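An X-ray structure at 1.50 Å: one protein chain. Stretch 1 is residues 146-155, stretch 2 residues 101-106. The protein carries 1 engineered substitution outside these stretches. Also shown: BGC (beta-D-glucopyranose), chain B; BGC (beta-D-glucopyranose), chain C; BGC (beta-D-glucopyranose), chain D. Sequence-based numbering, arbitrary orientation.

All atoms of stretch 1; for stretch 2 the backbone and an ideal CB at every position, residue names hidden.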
# COMPACT_ATOMS: atom_id res chain seq x y z
N ALA A 146 16.01 -0.94 -8.11
CA ALA A 146 15.99 -0.10 -9.31
C ALA A 146 15.92 -0.94 -10.59
O ALA A 146 16.45 -2.05 -10.63
CB ALA A 146 17.23 0.81 -9.34
N PRO A 147 15.27 -0.41 -11.63
CA PRO A 147 15.24 -1.15 -12.89
C PRO A 147 16.63 -1.22 -13.51
O PRO A 147 17.48 -0.38 -13.19
CB PRO A 147 14.28 -0.32 -13.76
CG PRO A 147 14.39 1.07 -13.20
CD PRO A 147 14.55 0.87 -11.72
N ASP A 148 16.86 -2.22 -14.35
CA ASP A 148 18.12 -2.30 -15.08
C ASP A 148 18.26 -1.03 -15.90
O ASP A 148 17.37 -0.69 -16.68
CB ASP A 148 18.15 -3.55 -15.96
CG ASP A 148 19.53 -3.87 -16.47
OD1 ASP A 148 20.51 -3.24 -16.02
OD2 ASP A 148 19.64 -4.77 -17.33
N GLY A 149 19.37 -0.32 -15.71
CA GLY A 149 19.59 0.94 -16.39
C GLY A 149 19.39 2.15 -15.49
O GLY A 149 19.70 3.28 -15.88
N TYR A 150 18.86 1.91 -14.29
CA TYR A 150 18.65 2.94 -13.27
C TYR A 150 17.69 4.05 -13.70
O TYR A 150 17.86 5.21 -13.33
CB TYR A 150 19.99 3.56 -12.84
CG TYR A 150 21.01 2.54 -12.39
CD1 TYR A 150 22.19 2.34 -13.09
CD2 TYR A 150 20.79 1.76 -11.26
CE1 TYR A 150 23.13 1.41 -12.68
CE2 TYR A 150 21.71 0.82 -10.84
CZ TYR A 150 22.88 0.65 -11.55
OH TYR A 150 23.80 -0.28 -11.13
N GLY A 151 16.66 3.67 -14.44
CA GLY A 151 15.61 4.59 -14.85
C GLY A 151 14.67 4.96 -13.70
O GLY A 151 14.89 4.60 -12.55
N TRP A 152 13.61 5.69 -14.03
CA TRP A 152 12.71 6.24 -13.03
C TRP A 152 11.99 5.17 -12.21
O TRP A 152 11.55 4.15 -12.74
CB TRP A 152 11.67 7.14 -13.69
CG TRP A 152 12.21 8.36 -14.38
CD1 TRP A 152 13.52 8.78 -14.45
CD2 TRP A 152 11.44 9.31 -15.11
NE1 TRP A 152 13.60 9.94 -15.18
CE2 TRP A 152 12.34 10.29 -15.60
CE3 TRP A 152 10.08 9.44 -15.40
CZ2 TRP A 152 11.91 11.37 -16.36
CZ3 TRP A 152 9.66 10.51 -16.15
CH2 TRP A 152 10.57 11.47 -16.62
N ALA A 153 11.84 5.42 -10.91
CA ALA A 153 11.15 4.48 -10.04
C ALA A 153 10.56 5.20 -8.84
O ALA A 153 11.19 6.11 -8.29
CB ALA A 153 12.10 3.37 -9.59
N SER A 154 9.36 4.78 -8.42
CA SER A 154 8.63 5.47 -7.35
C SER A 154 7.91 4.50 -6.39
O SER A 154 6.68 4.51 -6.28
CB SER A 154 7.63 6.45 -7.97
OG SER A 154 6.87 7.14 -7.00
N GLY A 155 8.69 3.66 -5.70
CA GLY A 155 8.16 2.75 -4.69
C GLY A 155 8.03 3.45 -3.35
O GLY A 155 7.98 4.68 -3.30
N UNK A 101 10.37 0.21 -21.29
CA UNK A 101 11.68 0.70 -21.70
C UNK A 101 12.53 1.27 -20.56
O UNK A 101 13.17 2.31 -20.71
CB UNK A 101 11.50 1.78 -22.77
N UNK A 102 12.52 0.58 -19.43
CA UNK A 102 13.40 0.92 -18.32
C UNK A 102 12.79 1.87 -17.31
O UNK A 102 13.41 2.15 -16.28
CB UNK A 102 14.69 1.53 -18.86
N UNK A 103 11.59 2.36 -17.59
CA UNK A 103 10.85 3.24 -16.69
C UNK A 103 10.00 2.38 -15.77
O UNK A 103 9.10 1.70 -16.24
CB UNK A 103 9.98 4.23 -17.47
N UNK A 104 10.29 2.38 -14.47
CA UNK A 104 9.59 1.52 -13.51
C UNK A 104 8.38 2.18 -12.83
O UNK A 104 7.78 1.58 -11.93
CB UNK A 104 10.58 1.06 -12.43
N UNK A 105 8.02 3.39 -13.25
CA UNK A 105 6.98 4.15 -12.54
C UNK A 105 5.54 3.70 -12.81
O UNK A 105 4.61 4.32 -12.30
CB UNK A 105 7.10 5.63 -12.91
N UNK A 106 5.35 2.65 -13.60
CA UNK A 106 4.01 2.06 -13.71
C UNK A 106 4.01 0.58 -13.29
O UNK A 106 3.08 -0.16 -13.62
CB UNK A 106 3.49 2.20 -15.14
C2 BGC B . 11.91 11.17 -11.14
C3 BGC B . 10.87 11.65 -12.15
C4 BGC B . 11.13 13.10 -12.54
C5 BGC B . 12.58 13.22 -13.01
C6 BGC B . 12.91 14.65 -13.41
C1 BGC B . 13.32 11.46 -11.65
O1 BGC B . 14.24 11.14 -10.62
O2 BGC B . 11.75 9.79 -10.91
O3 BGC B . 9.55 11.52 -11.50
O4 BGC B . 10.24 13.49 -13.56
O5 BGC B . 13.43 12.83 -11.96
O6 BGC B . 14.21 14.68 -13.95
C2 BGC C . 7.40 10.52 -11.29
C3 BGC C . 6.09 10.22 -12.00
C4 BGC C . 5.67 11.41 -12.84
C5 BGC C . 6.80 11.78 -13.79
C6 BGC C . 6.40 12.97 -14.65
C1 BGC C . 8.46 11.04 -12.27
O2 BGC C . 7.89 9.33 -10.71
O3 BGC C . 5.15 9.98 -10.92
O4 BGC C . 4.48 11.08 -13.55
O5 BGC C . 7.94 12.12 -13.02
O6 BGC C . 7.44 13.26 -15.56
C2 BGC D . 3.24 8.84 -10.06
C3 BGC D . 2.19 7.77 -10.37
C4 BGC D . 1.89 7.77 -11.86
C5 BGC D . 3.17 7.56 -12.64
C6 BGC D . 2.90 7.51 -14.13
C1 BGC D . 4.43 8.77 -11.02
O2 BGC D . 3.67 8.69 -8.72
O3 BGC D . 1.00 8.05 -9.65
O4 BGC D . 0.95 6.76 -12.17
O5 BGC D . 4.02 8.65 -12.37
O6 BGC D . 2.54 8.80 -14.58

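Position 101 lies beyond the reach of stretch 1: nothing of that stretch comes within 5.5 Å of its ideal CB. Its phi/psi of 53/43 is left-handed, a region that glycine, asparagine and aspartate enter more readily than most residues, but stretch 1 sets no further condition. The deposited residue is Asp 101, which makes no contact across the interface.

Position 102 is decided by its own backbone. With phi/psi at 92/-5, a CB would be jammed against the carbonyl oxygen of position 101, although stretch 1 leaves room, its nearest atom to the ideal CB being O of Asp 148 at 4.1 Å. Glycine is called for, and Gly 102 is found. Its carbonyl does the work here. The O of Gly 102 lies 3.4 Å from CG of Pro 147 and receives a CA-H...O contact from CA of Gly 151 at 3.6 Å. An ideal CB on Gly 151 would fall 2.3 Å from this same O, a clash, so the absence of a side chain at Gly 151 lets the two backbones approach here. A water completes the junction: it donates to O of Gly 102 and to O of Asp 148, both at 2.7 Å, and accepts from N of Gly 151 at 2.9 Å, tying the carbonyl to the loop around the type II turn from Pro 147 to Tyr 150.

At position 103 CA-to-CB points away from stretch 1, and the ideal CB is 5.0 Å from O of Trp 152. Many side chains would fit; one long enough to turn back could meet the indole, and a polar one could serve the neighbouring backbone. Asn 103, with chi1 t, does both. Its ND2 approaches CE3 of Trp 152 obliquely at 3.8 Å, while its OD1 accepts from the backbone N of position 105 at 2.9 Å, tying the side chain of Asn 103 to the backbone two residues on.

Position 104 points toward stretch 1 into a confined site, its ideal CB 3.2 Å from O of Trp 152, 3.9 Å from CG of Pro 147 and 4.0 Å from CB of Ala 153. A small apolar residue suits this best. Ala 104 packs its CB against those same Pro 147 and Ala 153 carbons, and its N donates to O of Trp 152 at 2.8 Å, the one direct hydrogen bond between the stretches.

At position 105 CA-to-CB runs sideways, with CB of Ser 154 5.0 Å from the ideal CB. Valine, threonine or another medium-sized side chain could fill the gap. Thr 105, chi1 p, sets its CG2 3.6 Å from CB of Trp 152 and 3.8 Å from N of Ala 153; CG2 also lies 3.6 Å from O2 of the chain C glucose. Its OG1 donates to OD1 of Asn 103 at 2.6 Å.

Position 106 is again out of reach, so stretch 1 does not discriminate. Gln 106 instead brings NE2 to 3.7 Å from C6 of the chain D glucose.

Stretch 2, residues 101-106: DGNATQ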
# COMPACT_ATOMS: atom_id res chain seq x y z
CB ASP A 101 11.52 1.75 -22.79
CG ASP A 101 10.86 1.20 -24.05
OD1 ASP A 101 11.02 -0.01 -24.33
OD2 ASP A 101 10.18 1.97 -24.75
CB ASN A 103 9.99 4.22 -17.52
CG ASN A 103 9.22 5.22 -16.67
OD1 ASN A 103 8.91 4.98 -15.50
ND2 ASN A 103 8.88 6.36 -17.27
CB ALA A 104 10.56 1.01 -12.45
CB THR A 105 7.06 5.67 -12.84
OG1 THR A 105 6.84 5.92 -14.24
CG2 THR A 105 8.40 6.25 -12.40
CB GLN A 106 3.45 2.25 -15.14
CG GLN A 106 3.28 3.75 -15.44
CD GLN A 106 2.64 4.09 -16.77
OE1 GLN A 106 2.06 3.24 -17.45
NE2 GLN A 106 2.73 5.36 -17.14
O HOH W 1 16.09 1.63 -16.39
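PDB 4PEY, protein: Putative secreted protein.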